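Local structure of CurH (Lyngbya majuscula, 3KG7) at residues H9-N14 against I55-A60; Q23-Q28 against E87-L92. The protein probably removes water from a beta-hydroxyacyl chain carried on acyl carrier protein, as the dehydratase domain of a curacin polyketide synthase module. All blocks are in the same frame, centred on the assembly; numbering follows the deposited sequence.

Contact 1 (H9-N14 against I55-A60)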
# COMPACT_ATOMS: atom_id res chain seq x y z
N HIS C 9 9.01 -0.40 11.51
CA HIS C 9 8.85 0.27 12.80
C HIS C 9 8.02 -0.59 13.74
O HIS C 9 6.97 -1.10 13.35
CB HIS C 9 8.13 1.60 12.57
CG HIS C 9 8.30 2.58 13.68
ND1 HIS C 9 7.26 2.97 14.50
CD2 HIS C 9 9.39 3.27 14.11
CE1 HIS C 9 7.69 3.85 15.38
NE2 HIS C 9 8.98 4.05 15.17
N ARG C 10 8.49 -0.75 14.97
CA ARG C 10 7.77 -1.51 16.00
C ARG C 10 6.30 -1.10 16.16
O ARG C 10 5.43 -1.96 16.31
CB ARG C 10 8.46 -1.41 17.36
CG ARG C 10 8.91 -2.75 17.90
CD ARG C 10 8.85 -2.82 19.42
NE ARG C 10 8.28 -4.09 19.86
CZ ARG C 10 8.95 -5.25 19.92
NH1 ARG C 10 10.22 -5.31 19.56
NH2 ARG C 10 8.33 -6.35 20.32
N LEU C 11 6.05 0.21 16.15
CA LEU C 11 4.71 0.73 16.38
C LEU C 11 3.84 0.77 15.12
O LEU C 11 2.70 0.33 15.15
CB LEU C 11 4.78 2.12 17.03
CG LEU C 11 3.47 2.81 17.41
CD1 LEU C 11 2.80 2.13 18.56
CD2 LEU C 11 3.73 4.26 17.76
N LEU C 12 4.39 1.30 14.03
CA LEU C 12 3.59 1.53 12.83
C LEU C 12 3.56 0.36 11.85
O LEU C 12 2.63 0.23 11.06
CB LEU C 12 4.06 2.80 12.13
CG LEU C 12 3.61 4.14 12.72
CD1 LEU C 12 4.29 5.25 11.96
CD2 LEU C 12 2.12 4.29 12.64
N GLY C 13 4.59 -0.48 11.89
CA GLY C 13 4.72 -1.55 10.91
C GLY C 13 5.42 -1.06 9.66
O GLY C 13 6.33 -0.21 9.72
N ASN C 14 4.97 -1.58 8.52
CA ASN C 14 5.57 -1.28 7.23
C ASN C 14 4.97 -0.07 6.57
O ASN C 14 3.75 0.07 6.52
CB ASN C 14 5.40 -2.48 6.30
CG ASN C 14 6.09 -3.70 6.81
OD1 ASN C 14 7.27 -3.91 6.55
ND2 ASN C 14 5.35 -4.51 7.55
N ILE C 55 -3.75 7.77 18.17
CA ILE C 55 -3.18 9.11 18.20
C ILE C 55 -1.67 8.97 18.23
O ILE C 55 -0.96 9.64 17.46
CB ILE C 55 -3.67 9.95 19.41
CG1 ILE C 55 -5.19 9.87 19.55
CG2 ILE C 55 -3.22 11.40 19.24
CD1 ILE C 55 -5.73 10.39 20.87
N ALA C 56 -1.18 8.10 19.12
CA ALA C 56 0.23 7.78 19.23
C ALA C 56 0.80 7.42 17.87
O ALA C 56 1.84 7.95 17.47
CB ALA C 56 0.43 6.65 20.18
N MSE C 57 0.11 6.53 17.17
CA MSE C 57 0.56 6.04 15.86
C MSE C 57 0.65 7.17 14.83
O MSE C 57 1.62 7.28 14.09
CB MSE C 57 -0.35 4.94 15.34
CG MSE C 57 -0.24 3.66 16.13
SE MSE C 57 -1.46 2.31 15.45
CE MSE C 57 -0.42 1.64 13.94
N THR C 58 -0.39 8.00 14.80
CA THR C 58 -0.46 9.10 13.87
C THR C 58 0.66 10.09 14.13
O THR C 58 1.34 10.55 13.19
CB THR C 58 -1.83 9.80 13.92
OG1 THR C 58 -2.87 8.85 13.61
CG2 THR C 58 -1.88 10.94 12.92
N LEU C 59 0.87 10.40 15.42
CA LEU C 59 1.96 11.27 15.82
C LEU C 59 3.30 10.68 15.42
O LEU C 59 4.21 11.41 15.05
CB LEU C 59 1.92 11.54 17.32
CG LEU C 59 0.74 12.31 17.89
CD1 LEU C 59 0.67 12.06 19.39
CD2 LEU C 59 0.86 13.80 17.60
N ALA C 60 3.42 9.35 15.46
CA ALA C 60 4.64 8.69 15.02
C ALA C 60 4.82 8.78 13.50
O ALA C 60 5.95 8.84 13.02
CB ALA C 60 4.67 7.24 15.48
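Two leucines from the N-terminal loop press onto one side of helix 52-62. The loop residues His9-Asn14 bring Leu11 and Leu12 against Met57 and Ala60, with Ala56 touched lightly. Met57 is a selenomethionine. The backbones come closest at Leu12 and Met57, whose CA atoms are 6.2 Å apart.

The close packing is around Met57. Leu11 has CG anti to its backbone N (chi1 -178°) and crosses Met57 obliquely, its CG 4.0 Å from Met57 CG. Leu12 has CG beside its backbone N (chi1 -78°). Its side chain and that of Met57 run past each other in opposite directions, with Leu12 CD2 3.7 Å from Met57 CB. Tyr26 also lies against Leu12. The Met57 chain bends at chi3 (81°), and Met57 CE packs 3.6 Å from Leu11 O. That carbonyl accepts a hydrogen bond from Gln28 NE2. Ala60 fills the next turn of the helix. Ala60 CB lies 3.9 Å from Leu11 CD2 and 4.1 Å from Leu12 CD1, so both leucines share one small methyl. No hydrogen bond joins the two segments.

The far side of the loop is looser. His9 and Arg10 are partly exposed and add almost nothing to the packing. The loop instead holds itself: Gly13 N bonds to His9 O at 2.9 Å, and Leu12 N makes a weak bond to His9 ND1, at the edge of the ring and in its plane. A central helix packed between the wrapping sheet and the loop that leads into it is consistent with the hotdog fold of dehydratases.

Contact 2 (Q23-Q28 against E87-L92)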
# COMPACT_ATOMS: atom_id res chain seq x y z
N GLN C 23 -0.90 8.81 -1.01
CA GLN C 23 -1.28 8.33 0.31
C GLN C 23 -0.13 7.56 0.92
O GLN C 23 0.83 7.21 0.23
CB GLN C 23 -2.51 7.43 0.24
CG GLN C 23 -3.82 8.17 0.13
CD GLN C 23 -4.92 7.32 -0.51
OE1 GLN C 23 -4.66 6.31 -1.17
NE2 GLN C 23 -6.17 7.76 -0.34
N THR C 24 -0.23 7.28 2.22
CA THR C 24 0.72 6.45 2.92
C THR C 24 -0.04 5.43 3.75
O THR C 24 -0.96 5.78 4.51
CB THR C 24 1.60 7.31 3.85
OG1 THR C 24 2.15 8.40 3.11
CG2 THR C 24 2.73 6.51 4.44
N ILE C 25 0.31 4.16 3.59
CA ILE C 25 -0.28 3.10 4.41
C ILE C 25 0.79 2.55 5.31
O ILE C 25 1.88 2.24 4.85
CB ILE C 25 -0.86 1.91 3.59
CG1 ILE C 25 -1.78 2.39 2.48
CG2 ILE C 25 -1.66 0.96 4.49
CD1 ILE C 25 -2.08 1.30 1.47
N TYR C 26 0.46 2.43 6.59
CA TYR C 26 1.28 1.69 7.52
C TYR C 26 0.56 0.38 7.87
O TYR C 26 -0.50 0.39 8.49
CB TYR C 26 1.54 2.52 8.76
CG TYR C 26 2.27 3.83 8.48
CD1 TYR C 26 3.66 3.92 8.59
CD2 TYR C 26 1.56 4.98 8.12
CE1 TYR C 26 4.33 5.11 8.34
CE2 TYR C 26 2.22 6.19 7.87
CZ TYR C 26 3.61 6.24 7.98
OH TYR C 26 4.28 7.42 7.74
N HIS C 27 1.14 -0.74 7.45
CA HIS C 27 0.49 -2.02 7.66
C HIS C 27 1.33 -2.98 8.47
O HIS C 27 2.54 -3.08 8.26
CB HIS C 27 0.07 -2.63 6.32
CG HIS C 27 1.21 -2.95 5.40
ND1 HIS C 27 1.65 -4.23 5.18
CD2 HIS C 27 1.99 -2.14 4.64
CE1 HIS C 27 2.65 -4.21 4.31
NE2 HIS C 27 2.87 -2.95 3.97
N GLN C 28 0.68 -3.68 9.40
CA GLN C 28 1.35 -4.67 10.25
C GLN C 28 0.34 -5.69 10.74
O GLN C 28 -0.87 -5.46 10.68
CB GLN C 28 1.98 -4.01 11.47
CG GLN C 28 0.97 -3.51 12.49
CD GLN C 28 1.57 -2.58 13.51
OE1 GLN C 28 2.62 -2.88 14.08
NE2 GLN C 28 0.92 -1.44 13.74
N GLU C 87 -4.77 -8.17 11.10
CA GLU C 87 -4.14 -7.44 10.02
C GLU C 87 -4.59 -5.98 10.11
O GLU C 87 -5.76 -5.67 9.90
CB GLU C 87 -4.62 -8.07 8.71
CG GLU C 87 -3.93 -7.61 7.45
CD GLU C 87 -4.40 -8.40 6.23
OE1 GLU C 87 -4.61 -9.63 6.37
OE2 GLU C 87 -4.54 -7.81 5.14
N THR C 88 -3.66 -5.08 10.43
CA THR C 88 -4.02 -3.70 10.75
C THR C 88 -3.45 -2.71 9.73
O THR C 88 -2.35 -2.90 9.23
CB THR C 88 -3.53 -3.36 12.17
OG1 THR C 88 -3.85 -4.45 13.05
CG2 THR C 88 -4.18 -2.09 12.68
N GLN C 89 -4.22 -1.67 9.41
CA GLN C 89 -3.80 -0.67 8.43
C GLN C 89 -4.16 0.72 8.90
O GLN C 89 -5.32 1.00 9.19
CB GLN C 89 -4.46 -0.94 7.07
CG GLN C 89 -3.89 -2.14 6.33
CD GLN C 89 -4.31 -2.20 4.88
OE1 GLN C 89 -5.00 -1.32 4.38
NE2 GLN C 89 -3.89 -3.26 4.19
N LEU C 90 -3.14 1.58 9.01
CA LEU C 90 -3.36 3.00 9.28
C LEU C 90 -3.16 3.73 7.96
O LEU C 90 -2.09 3.65 7.35
CB LEU C 90 -2.38 3.51 10.33
CG LEU C 90 -2.52 4.96 10.78
CD1 LEU C 90 -2.00 5.15 12.21
CD2 LEU C 90 -1.81 5.92 9.83
N MSE C 91 -4.20 4.42 7.51
CA MSE C 91 -4.19 5.10 6.23
C MSE C 91 -4.07 6.61 6.43
O MSE C 91 -4.94 7.25 7.05
CB MSE C 91 -5.43 4.69 5.43
CG MSE C 91 -5.64 5.40 4.09
SE MSE C 91 -4.44 4.83 2.64
CE MSE C 91 -5.80 4.57 1.26
N LEU C 92 -2.99 7.18 5.93
CA LEU C 92 -2.73 8.61 6.04
C LEU C 92 -2.99 9.25 4.69
O LEU C 92 -2.23 9.06 3.74
CB LEU C 92 -1.29 8.86 6.49
CG LEU C 92 -0.68 10.26 6.48
CD1 LEU C 92 -1.27 11.08 7.60
CD2 LEU C 92 0.82 10.16 6.64
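Strands 24-28 and 87-92 run antiparallel, with segment axes 4.7 Å apart and six backbone hydrogen bonds between them. Thr24 with Leu92, Tyr26 with Leu90 and Gln28 with Thr88 are the hydrogen-bonded pairs. In each, both N-H groups and both carbonyls are satisfied by the partner. The two Tyr26-Leu90 bonds are nearly straight. The backbones of the residues between bond outward: Ile25 to Leu16 and His27 to the start of strand 14-17, and Glu87, Gln89 and Met91 to Arg108, Phe106 and Glu104.

Tyr26, Leu90 and Leu92 share the face toward helix 52-62. Leu90 CD2 lies 3.9 Å from Tyr26 CD2, the two side chains side by side, while Leu92 CD2 sits at the ring edge. Besides its bond to Leu11 O, the buried Gln28 amide uses OE1 on His35 NE2.

On the other face, Met91 (selenomethionine) places SE 3.6 Å from Ile25 CG1. Met91 CE lies against the Gln23 amide, 3.4 Å from Gln23 CD. Gln23 OE1 is also hydrogen-bonded just beyond the two segments. An alanine here would remove that amide and its hydrogen bond, and would probably leave the Met91 tip less firmly packed. The buried Gln89 amide meets the second subunit, with NE2 bonded to Glu17 O and OE1 to Ala19 N of that subunit. Glu87 OE2 makes a salt bridge with Arg108. Antiparallel strands with one face laid on a helix are characteristic of the hotdog fold.

The centres of the two contacts lie about 9 Å apart, on the same side of the chain's centre. Their segments alternate along the chain: 9-14, 23-28, 55-60, then 87-92. Contact 1 joins the N-terminal loop to helix 52-62; contact 2 pairs two neighbouring strands of the sheet that wraps that helix. They meet directly. Asn14 N probably donates a hydrogen bond to His27 O, at 2.9 Å, where the loop passes into strand 14-17 beside strand 24-30. Met57 CE packs on Gln28 NE2. Loop, helix and sheet thus build one continuous core within the first hotdog unit of the double hotdog, while the opposite face of contact 2 meets the second subunit.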